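Local coordinates for protein urea carboxylase (Thermus thermophilus, PDB 3OEP) that is of unknown function, a fused KipI-KipA homologue with cyclophilin-like domains that may bind ATP and act as a hydrolase, at residues K109-Y115 / F125-E130; P252-A258 / V330-L334; F276-V282 / L321-P325. One frame throughout, in Å; residues are numbered along the deposited sequence.

Contact 1. Residues K109-Y115 / F125-E130; sequences KPLYRVY and FLAEVE
Val-114 and Leu-126 meet at the apolar centre, a non-hydrogen-bonded antiparallel pair whose branches come unusually close, Val-114 CG2 lying 3.4 Å from Leu-126 CD2. Beside them the CB atoms of Tyr-112 and Leu-126 touch at 4.1 Å, and Val-195 and Phe-197 of strand 194-199 also pack on Leu-126. On the other face of the sheet Tyr-115, its CG anti to the carbonyl carbon (chi1 -81°), brings its ring alongside its partner strand: CD1 and CE1 both reach the methyl of Ala-127, Ala-127 O sits at the ring edge, in plane, and Arg-113 CD lies over one ring face. Three backbone bonds tie the strands, Arg-113 and Ala-127 exchanging two (Arg-113 N to Ala-127 O, 2.9 Å) and Tyr-115 N giving one to Phe-125 O. This is the beta hairpin 112-117/124-127 within a seven-stranded sheet of the cyclophilin-like domain that carries the carboxyltransferase C and D signature. Beyond Ala-127 a cis peptide leads into Glu-128, and the two backbones part. The Tyr-112 ring lies between the diverging backbones, its CE2 3.6 Å from Glu-128 O, and Pro-110 CB sits over the centre of one ring face. Waters link the segments here: one accepts from Glu-128 N and donates to Leu-111 O, another accepts from Glu-130 N and donates to Tyr-112 OH, which is also hydrogen-bonded to His-107 O. A further water joins Tyr-115 OH to Glu-128 OE2. Outermost, Glu-130, bent at chi2 (-69°), brings OE2 to 3.6 Å from Pro-110 CG and OE1 into a long salt bridge with Lys-109 NZ, 3.8 Å away.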
loop_
_atom_site.group_PDB
_atom_site.type_symbol
_atom_site.label_atom_id
_atom_site.label_comp_id
_atom_site.label_asym_id
_atom_site.label_seq_id
_atom_site.Cartn_x
_atom_site.Cartn_y
_atom_site.Cartn_z
ATOM N N LYS A 109 -21.459 19.098 16.533
ATOM C CA LYS A 109 -21.065 19.888 17.710
ATOM C C LYS A 109 -19.547 20.064 17.922
ATOM O O LYS A 109 -19.090 21.187 18.126
ATOM C CB LYS A 109 -21.735 19.345 18.979
ATOM C CG LYS A 109 -21.593 20.247 20.190
ATOM C CD LYS A 109 -22.483 19.772 21.333
ATOM C CE LYS A 109 -22.371 20.677 22.557
ATOM N NZ LYS A 109 -21.119 20.428 23.329
ATOM N N PRO A 110 -18.758 18.972 17.883
ATOM C CA PRO A 110 -17.344 19.140 18.218
ATOM C C PRO A 110 -16.506 19.892 17.192
ATOM O O PRO A 110 -16.840 19.929 16.009
ATOM C CB PRO A 110 -16.820 17.692 18.312
ATOM C CG PRO A 110 -18.011 16.843 18.434
ATOM C CD PRO A 110 -19.095 17.553 17.678
ATOM N N LEU A 111 -15.415 20.480 17.663
ATOM C CA LEU A 111 -14.315 20.841 16.784
ATOM C C LEU A 111 -13.394 19.630 16.792
ATOM O O LEU A 111 -12.668 19.398 17.762
ATOM C CB LEU A 111 -13.591 22.091 17.279
ATOM C CG LEU A 111 -12.430 22.539 16.386
ATOM C CD1 LEU A 111 -12.915 22.848 14.972
ATOM C CD2 LEU A 111 -11.740 23.751 17.000
ATOM N N TYR A 112 -13.460 18.837 15.731
ATOM C CA TYR A 112 -12.698 17.594 15.656
ATOM C C TYR A 112 -11.246 17.857 15.312
ATOM O O TYR A 112 -10.903 18.908 14.780
ATOM C CB TYR A 112 -13.268 16.681 14.587
ATOM C CG TYR A 112 -14.667 16.174 14.852
ATOM C CD1 TYR A 112 -15.772 16.836 14.341
ATOM C CD2 TYR A 112 -14.881 15.028 15.607
ATOM C CE1 TYR A 112 -17.058 16.366 14.576
ATOM C CE2 TYR A 112 -16.158 14.547 15.837
ATOM C CZ TYR A 112 -17.244 15.219 15.316
ATOM O OH TYR A 112 -18.522 14.747 15.537
ATOM N N ARG A 113 -10.406 16.878 15.618
ATOM C CA ARG A 113 -9.010 16.876 15.231
ATOM C C ARG A 113 -8.733 15.621 14.410
ATOM O O ARG A 113 -9.230 14.540 14.739
ATOM C CB ARG A 113 -8.139 16.877 16.486
ATOM C CG ARG A 113 -6.655 16.822 16.237
ATOM C CD ARG A 113 -5.902 16.721 17.559
ATOM N NE ARG A 113 -4.476 16.552 17.320
ATOM C CZ ARG A 113 -3.599 17.544 17.188
ATOM N NH1 ARG A 113 -3.975 18.818 17.293
ATOM N NH2 ARG A 113 -2.323 17.254 16.955
ATOM N N VAL A 114 -7.945 15.765 13.350
ATOM C CA VAL A 114 -7.470 14.626 12.574
ATOM C C VAL A 114 -6.324 13.958 13.333
ATOM O O VAL A 114 -5.210 14.484 13.366
ATOM C CB VAL A 114 -6.970 15.040 11.169
ATOM C CG1 VAL A 114 -6.459 13.818 10.406
ATOM C CG2 VAL A 114 -8.083 15.747 10.389
ATOM N N TYR A 115 -6.604 12.812 13.947
ATOM C CA TYR A 115 -5.602 12.065 14.713
ATOM C C TYR A 115 -4.765 11.114 13.856
ATOM O O TYR A 115 -3.660 10.740 14.238
ATOM C CB TYR A 115 -6.276 11.270 15.830
ATOM C CG TYR A 115 -6.571 12.107 17.044
ATOM C CD1 TYR A 115 -7.734 12.857 17.127
ATOM C CD2 TYR A 115 -5.667 12.169 18.096
ATOM C CE1 TYR A 115 -8.003 13.632 18.242
ATOM C CE2 TYR A 115 -5.932 12.946 19.224
ATOM C CZ TYR A 115 -7.102 13.675 19.282
ATOM O OH TYR A 115 -7.374 14.452 20.387
ATOM N N PHE A 125 -9.139 9.998 10.291
ATOM C CA PHE A 125 -9.722 9.512 11.530
ATOM C C PHE A 125 -9.794 10.710 12.461
ATOM O O PHE A 125 -8.766 11.267 12.845
ATOM C CB PHE A 125 -8.884 8.392 12.148
ATOM C CG PHE A 125 -9.035 7.041 11.463
ATOM C CD1 PHE A 125 -10.049 6.792 10.536
ATOM C CD2 PHE A 125 -8.183 6.005 11.790
ATOM C CE1 PHE A 125 -10.170 5.545 9.929
ATOM C CE2 PHE A 125 -8.304 4.765 11.190
ATOM C CZ PHE A 125 -9.292 4.534 10.264
ATOM N N LEU A 126 -11.021 11.111 12.784
ATOM C CA LEU A 126 -11.303 12.309 13.564
ATOM C C LEU A 126 -11.858 11.958 14.940
ATOM O O LEU A 126 -12.601 10.995 15.082
ATOM C CB LEU A 126 -12.341 13.143 12.823
ATOM C CG LEU A 126 -11.967 13.612 11.419
ATOM C CD1 LEU A 126 -13.210 13.733 10.539
ATOM C CD2 LEU A 126 -11.242 14.923 11.504
ATOM N N ALA A 127 -11.504 12.754 15.945
ATOM C CA ALA A 127 -12.049 12.591 17.297
ATOM C C ALA A 127 -12.148 13.983 17.918
ATOM O O ALA A 127 -11.444 14.884 17.459
ATOM C CB ALA A 127 -11.141 11.671 18.138
ATOM N N GLU A 128 -12.987 14.206 18.937
ATOM C CA GLU A 128 -13.825 13.206 19.612
ATOM C C GLU A 128 -15.312 13.354 19.303
ATOM O O GLU A 128 -15.886 14.443 19.433
ATOM C CB GLU A 128 -13.689 13.354 21.136
ATOM C CG GLU A 128 -12.296 13.122 21.689
ATOM C CD GLU A 128 -12.182 13.403 23.187
ATOM O OE1 GLU A 128 -13.157 13.886 23.817
ATOM O OE2 GLU A 128 -11.092 13.152 23.737
ATOM N N VAL A 129 -15.945 12.238 18.962
ATOM C CA VAL A 129 -17.403 12.157 18.885
ATOM C C VAL A 129 -17.997 12.375 20.283
ATOM O O VAL A 129 -17.487 11.848 21.282
ATOM C CB VAL A 129 -17.845 10.775 18.313
ATOM C CG1 VAL A 129 -19.352 10.566 18.426
ATOM C CG2 VAL A 129 -17.405 10.634 16.866
ATOM N N GLU A 130 -19.060 13.176 20.352
ATOM C CA GLU A 130 -19.762 13.425 21.614
ATOM C C GLU A 130 -20.156 12.105 22.272
ATOM O O GLU A 130 -20.576 11.184 21.588
ATOM C CB GLU A 130 -21.028 14.253 21.377
ATOM C CG GLU A 130 -20.779 15.702 20.979
ATOM C CD GLU A 130 -20.186 16.532 22.104
ATOM O OE1 GLU A 130 -20.806 16.606 23.185
ATOM O OE2 GLU A 130 -19.105 17.120 21.902
HETATM O O HOH W 1 -12.893 16.943 19.728
HETATM O O HOH W 2 -20.079 14.084 17.786
HETATM O O HOH W 3 -9.940 16.207 19.895
HETATM O O HOH W 4 -8.770 13.893 22.696
#

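Contact 2. Residues P252-A258 / V330-L334; sequences PLDAPSA and VRGYL
Tyr-333 reaches the turn 252-254 because its CG stands anti to the carbonyl carbon (chi1 -65°), sending the ring across the start of helix 255-264; Arg-331, two residues earlier and on the same side of the strand, bends at chi3 (-53°) and brings a guanidinium face under Leu-253. There Leu-253 CD2 rests over that face, 3.6 Å from Arg-331 CZ, and Leu-253 CB touches Arg-331 CD. Three aliphatic groups of 252-258 touch the tyrosine ring. Ala-258 CB lies 4.0 Å from the centroid of the Tyr-333 ring, a CH-pi contact over one face; Ser-257 CB meets CD1, and Pro-252 CB touches CE2. At the ring's end, Asp-254 N gives a nearly straight hydrogen bond to Tyr-333 OH, 2.9 Å and 165°. The hydroxyl is also bonded to Glu-275, whose carboxylate takes the Leu-253 N-H and forms a salt bridge with Arg-331 NH1, so one carboxylate joins loop and strand. Gly-481 O holds Arg-331 NE, which further fixes the guanidinium. Asp-254 turns its carboxylate back to the helix: Ser-257 OG donates to Asp-254 OD2 at 2.6 Å, from above the carboxylate plane, while Ser-257 N makes a weak bond to Asp-254 OD1. OD2 also accepts from Gln-482 NE2. Asp-254 is the N-cap of helix 255-264, and the arrangement is that of a capped helix start docked on a beta sheet through strand 331-336.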
loop_
_atom_site.group_PDB
_atom_site.type_symbol
_atom_site.label_atom_id
_atom_site.label_comp_id
_atom_site.label_asym_id
_atom_site.label_seq_id
_atom_site.Cartn_x
_atom_site.Cartn_y
_atom_site.Cartn_z
ATOM N N PRO A 252 8.245 -3.035 -6.549
ATOM C CA PRO A 252 8.187 -4.451 -6.923
ATOM C C PRO A 252 7.963 -5.338 -5.707
ATOM O O PRO A 252 8.496 -5.053 -4.633
ATOM C CB PRO A 252 9.564 -4.705 -7.541
ATOM C CG PRO A 252 10.462 -3.717 -6.868
ATOM C CD PRO A 252 9.629 -2.529 -6.499
ATOM N N LEU A 253 7.174 -6.394 -5.871
ATOM C CA LEU A 253 6.894 -7.308 -4.760
ATOM C C LEU A 253 8.062 -8.270 -4.518
ATOM O O LEU A 253 8.268 -8.734 -3.391
ATOM C CB LEU A 253 5.593 -8.075 -5.000
ATOM C CG LEU A 253 4.792 -8.395 -3.738
ATOM C CD1 LEU A 253 4.234 -7.101 -3.133
ATOM C CD2 LEU A 253 3.673 -9.382 -4.030
ATOM N N ASP A 254 8.812 -8.565 -5.580
ATOM C CA ASP A 254 10.068 -9.310 -5.486
ATOM C C ASP A 254 11.167 -8.369 -5.980
ATOM O O ASP A 254 11.517 -8.354 -7.162
ATOM C CB ASP A 254 9.960 -10.601 -6.310
ATOM C CG ASP A 254 11.278 -11.372 -6.428
ATOM O OD1 ASP A 254 12.305 -11.007 -5.807
ATOM O OD2 ASP A 254 11.268 -12.364 -7.182
ATOM N N ALA A 255 11.679 -7.552 -5.062
ATOM C CA ALA A 255 12.600 -6.469 -5.418
ATOM C C ALA A 255 13.938 -6.960 -5.986
ATOM O O ALA A 255 14.449 -6.375 -6.944
ATOM C CB ALA A 255 12.825 -5.541 -4.217
ATOM N N PRO A 256 14.518 -8.035 -5.416
ATOM C CA PRO A 256 15.775 -8.512 -6.004
ATOM C C PRO A 256 15.649 -8.926 -7.476
ATOM O O PRO A 256 16.569 -8.691 -8.271
ATOM C CB PRO A 256 16.139 -9.712 -5.131
ATOM C CG PRO A 256 15.511 -9.416 -3.813
ATOM C CD PRO A 256 14.238 -8.676 -4.116
ATOM N N SER A 257 14.522 -9.528 -7.839
ATOM C CA SER A 257 14.287 -9.898 -9.233
ATOM C C SER A 257 14.144 -8.667 -10.116
ATOM O O SER A 257 14.690 -8.633 -11.226
ATOM C CB SER A 257 13.068 -10.807 -9.365
ATOM O OG SER A 257 13.335 -12.048 -8.743
ATOM N N ALA A 258 13.423 -7.656 -9.627
ATOM C CA ALA A 258 13.274 -6.403 -10.369
ATOM C C ALA A 258 14.630 -5.737 -10.592
ATOM O O ALA A 258 14.953 -5.285 -11.698
ATOM C CB ALA A 258 12.334 -5.446 -9.635
ATOM N N VAL A 330 5.247 -17.022 -9.313
ATOM C CA VAL A 330 4.119 -16.410 -9.976
ATOM C C VAL A 330 4.412 -15.044 -10.555
ATOM O O VAL A 330 3.589 -14.538 -11.294
ATOM C CB VAL A 330 2.919 -16.246 -9.022
ATOM C CG1 VAL A 330 2.415 -17.598 -8.568
ATOM C CG2 VAL A 330 3.288 -15.366 -7.835
ATOM N N ARG A 331 5.571 -14.460 -10.244
ATOM C CA ARG A 331 5.803 -13.041 -10.520
ATOM C C ARG A 331 7.069 -12.812 -11.334
ATOM O O ARG A 331 8.168 -13.164 -10.917
ATOM C CB ARG A 331 5.867 -12.271 -9.207
ATOM C CG ARG A 331 5.756 -10.763 -9.327
ATOM C CD ARG A 331 5.491 -10.137 -7.950
ATOM N NE ARG A 331 4.338 -10.776 -7.312
ATOM C CZ ARG A 331 3.068 -10.393 -7.426
ATOM N NH1 ARG A 331 2.731 -9.298 -8.090
ATOM N NH2 ARG A 331 2.125 -11.102 -6.822
ATOM N N GLY A 332 6.889 -12.207 -12.501
ATOM C CA GLY A 332 7.987 -11.923 -13.417
ATOM C C GLY A 332 8.189 -10.435 -13.619
ATOM O O GLY A 332 7.291 -9.624 -13.330
ATOM N N TYR A 333 9.379 -10.088 -14.113
ATOM C CA TYR A 333 9.780 -8.715 -14.399
ATOM C C TYR A 333 10.376 -8.602 -15.792
ATOM O O TYR A 333 11.178 -9.440 -16.201
ATOM C CB TYR A 333 10.807 -8.223 -13.370
ATOM C CG TYR A 333 10.186 -8.163 -12.014
ATOM C CD1 TYR A 333 10.199 -9.271 -11.179
ATOM C CD2 TYR A 333 9.491 -7.027 -11.606
ATOM C CE1 TYR A 333 9.567 -9.237 -9.945
ATOM C CE2 TYR A 333 8.857 -6.984 -10.377
ATOM C CZ TYR A 333 8.897 -8.084 -9.553
ATOM O OH TYR A 333 8.255 -8.037 -8.337
ATOM N N LEU A 334 9.975 -7.563 -16.512
ATOM C CA LEU A 334 10.553 -7.267 -17.813
ATOM C C LEU A 334 11.105 -5.853 -17.779
ATOM O O LEU A 334 10.355 -4.900 -17.580
ATOM C CB LEU A 334 9.504 -7.399 -18.910
ATOM C CG LEU A 334 9.998 -7.211 -20.345
ATOM C CD1 LEU A 334 10.889 -8.373 -20.755
ATOM C CD2 LEU A 334 8.805 -7.064 -21.287
#

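Contact 3. Residues F276-V282 / L321-P325; sequences FAYKGPV and LRFRP
Leu-321, one residue into strand 320-325, turns its carbonyl to the other backbone, Leu-321 O lying 3.7 Å from Val-282 CA, while its side chain goes to Phe-313, Trp-315 and Leu-334 of the neighbouring sheet. At exposed Arg-322 the aliphatic base does the touching: CG is anti to the carbonyl carbon (chi1 -64°), and the side chain runs beside that of Val-282, pointing the same way, with Arg-322 CG 4.2 Å from Val-282 CG1. Phe-323 carries most of the contact. Its ring turns inward and takes Phe-276 CZ over the centre of one face, CZ approaching Phe-323 CE1 to 3.5 Å. The two rings are oblique, planes at 41° and centroids 4.3 Å apart. Phe-276 gets there with CG between its backbone N and carbonyl carbon (chi1 48°). At the edge of the Phe-323 ring, in its plane, sits Pro-281 O, 3.5 Å from CD2, and Pro-281 CD packs nearby. Phe-298 and Phe-293 extend this aromatic cluster between the six-stranded and five-stranded sheets. The backbone of Phe-323 is linked to the loop through two waters: one accepts from Phe-323 N and donates to Pro-281 O, the other donates to Phe-323 O (2.6 Å) and accepts from Gly-280 N (2.8 Å). Arg-324 turns away to a salt bridge with Glu-306, and Pro-325 closes the strand, its CG loosely against Tyr-278 O. No direct hydrogen bond crosses between these segments; cohesion comes from aromatic and aliphatic packing inside, with the water pair standing in for strand-to-strand bonds where loop 278-281 leads into strand 282-285, the neighbour of 320-325.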
loop_
_atom_site.group_PDB
_atom_site.type_symbol
_atom_site.label_atom_id
_atom_site.label_comp_id
_atom_site.label_asym_id
_atom_site.label_seq_id
_atom_site.Cartn_x
_atom_site.Cartn_y
_atom_site.Cartn_z
ATOM N N PHE A 276 4.558 -8.520 -13.680
ATOM C CA PHE A 276 3.331 -9.264 -13.963
ATOM C C PHE A 276 3.253 -10.520 -13.111
ATOM O O PHE A 276 4.273 -11.094 -12.729
ATOM C CB PHE A 276 3.216 -9.620 -15.449
ATOM C CG PHE A 276 4.459 -10.220 -16.026
ATOM C CD1 PHE A 276 4.599 -11.593 -16.136
ATOM C CD2 PHE A 276 5.498 -9.404 -16.458
ATOM C CE1 PHE A 276 5.757 -12.141 -16.666
ATOM C CE2 PHE A 276 6.659 -9.951 -16.983
ATOM C CZ PHE A 276 6.784 -11.318 -17.088
ATOM N N ALA A 277 2.030 -10.942 -12.812
ATOM C CA ALA A 277 1.814 -12.069 -11.922
ATOM C C ALA A 277 0.764 -13.022 -12.471
ATOM O O ALA A 277 -0.233 -12.587 -13.049
ATOM C CB ALA A 277 1.408 -11.575 -10.540
ATOM N N TYR A 278 1.018 -14.320 -12.300
ATOM C CA TYR A 278 0.077 -15.399 -12.631
ATOM C C TYR A 278 -0.112 -15.600 -14.146
ATOM O O TYR A 278 0.101 -16.701 -14.669
ATOM C CB TYR A 278 -1.270 -15.203 -11.898
ATOM C CG TYR A 278 -1.167 -15.226 -10.364
ATOM C CD1 TYR A 278 -1.067 -14.047 -9.626
ATOM C CD2 TYR A 278 -1.164 -16.433 -9.669
ATOM C CE1 TYR A 278 -0.970 -14.073 -8.218
ATOM C CE2 TYR A 278 -1.071 -16.470 -8.276
ATOM C CZ TYR A 278 -0.975 -15.293 -7.557
ATOM O OH TYR A 278 -0.883 -15.362 -6.173
ATOM N N LYS A 279 -0.499 -14.534 -14.844
ATOM C CA LYS A 279 -0.626 -14.544 -16.291
ATOM C C LYS A 279 0.013 -13.276 -16.837
ATOM O O LYS A 279 -0.323 -12.174 -16.404
ATOM C CB LYS A 279 -2.092 -14.601 -16.709
ATOM C CG LYS A 279 -2.313 -14.712 -18.206
ATOM C CD LYS A 279 -3.786 -14.763 -18.551
ATOM C CE LYS A 279 -3.997 -14.780 -20.055
ATOM N NZ LYS A 279 -5.442 -14.808 -20.413
ATOM N N GLY A 280 0.926 -13.455 -17.783
ATOM C CA GLY A 280 1.664 -12.350 -18.364
ATOM C C GLY A 280 0.966 -11.745 -19.566
ATOM O O GLY A 280 0.036 -12.338 -20.120
ATOM N N PRO A 281 1.423 -10.558 -19.983
ATOM C CA PRO A 281 0.882 -9.888 -21.149
ATOM C C PRO A 281 1.436 -10.455 -22.444
ATOM O O PRO A 281 2.397 -11.223 -22.431
ATOM C CB PRO A 281 1.350 -8.445 -20.964
ATOM C CG PRO A 281 2.629 -8.566 -20.244
ATOM C CD PRO A 281 2.483 -9.765 -19.337
ATOM N N VAL A 282 0.806 -10.069 -23.543
ATOM C CA VAL A 282 1.336 -10.303 -24.877
ATOM C C VAL A 282 1.795 -8.943 -25.398
ATOM O O VAL A 282 0.988 -8.020 -25.518
ATOM C CB VAL A 282 0.268 -10.902 -25.803
ATOM C CG1 VAL A 282 0.833 -11.123 -27.209
ATOM C CG2 VAL A 282 -0.280 -12.213 -25.216
ATOM N N LEU A 321 6.404 -10.949 -27.881
ATOM C CA LEU A 321 6.949 -11.576 -26.690
ATOM C C LEU A 321 5.789 -12.069 -25.822
ATOM O O LEU A 321 4.845 -11.316 -25.547
ATOM C CB LEU A 321 7.774 -10.546 -25.922
ATOM C CG LEU A 321 8.454 -10.989 -24.628
ATOM C CD1 LEU A 321 9.487 -12.077 -24.892
ATOM C CD2 LEU A 321 9.085 -9.756 -23.961
ATOM N N ARG A 322 5.864 -13.325 -25.393
ATOM C CA ARG A 322 4.838 -13.924 -24.538
ATOM C C ARG A 322 5.516 -14.555 -23.336
ATOM O O ARG A 322 6.746 -14.686 -23.304
ATOM C CB ARG A 322 4.057 -14.990 -25.307
ATOM C CG ARG A 322 3.261 -14.462 -26.493
ATOM C CD ARG A 322 2.649 -15.596 -27.306
ATOM N NE ARG A 322 1.832 -15.093 -28.414
ATOM C CZ ARG A 322 2.287 -14.766 -29.623
ATOM N NH1 ARG A 322 3.577 -14.880 -29.934
ATOM N NH2 ARG A 322 1.434 -14.320 -30.541
ATOM N N PHE A 323 4.714 -14.948 -22.353
ATOM C CA PHE A 323 5.244 -15.550 -21.134
ATOM C C PHE A 323 4.480 -16.821 -20.833
ATOM O O PHE A 323 3.288 -16.784 -20.536
ATOM C CB PHE A 323 5.173 -14.561 -19.981
ATOM C CG PHE A 323 5.970 -13.314 -20.232
ATOM C CD1 PHE A 323 7.331 -13.287 -19.984
ATOM C CD2 PHE A 323 5.365 -12.193 -20.785
ATOM C CE1 PHE A 323 8.080 -12.144 -20.244
ATOM C CE2 PHE A 323 6.107 -11.044 -21.045
ATOM C CZ PHE A 323 7.464 -11.024 -20.776
ATOM N N ARG A 324 5.174 -17.945 -20.959
ATOM C CA ARG A 324 4.591 -19.255 -20.734
ATOM C C ARG A 324 4.689 -19.609 -19.253
ATOM O O ARG A 324 5.785 -19.700 -18.723
ATOM C CB ARG A 324 5.347 -20.289 -21.569
ATOM C CG ARG A 324 4.853 -21.717 -21.422
ATOM C CD ARG A 324 5.581 -22.623 -22.413
ATOM N NE ARG A 324 5.188 -22.343 -23.794
ATOM C CZ ARG A 324 5.853 -22.745 -24.881
ATOM N NH1 ARG A 324 6.977 -23.447 -24.780
ATOM N NH2 ARG A 324 5.388 -22.434 -26.086
ATOM N N PRO A 325 3.547 -19.819 -18.578
ATOM C CA PRO A 325 3.638 -20.175 -17.162
ATOM C C PRO A 325 4.453 -21.449 -16.940
ATOM O O PRO A 325 4.318 -22.410 -17.695
ATOM C CB PRO A 325 2.175 -20.370 -16.756
ATOM C CG PRO A 325 1.414 -19.519 -17.714
ATOM C CD PRO A 325 2.150 -19.624 -19.005
HETATM O O HOH W 5 1.259 -15.837 -19.278
HETATM O O HOH W 6 2.052 -13.984 -22.391
#

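Contact 1 comes first along the chain and stands apart, in the carboxyltransferase C and D part, its centre about 42 Å from that of contact 2 and about 48 Å from that of contact 3, across the centre of the chain. Contacts 2 and 3 both belong to the A and B part, with centres about 13 Å apart, and contact 3 falls between the two segments of contact 2 in sequence. They share the five-stranded sheet, where strands 273-277 and 331-336 are neighbours: Gly-332 N lies 2.9 Å from Phe-276 O, a probable hydrogen bond. Contact 2 sets a helix start on that sheet, contact 3 joins it to the six-stranded one, and contact 1 forms a hairpin of a separate seven-stranded sheet.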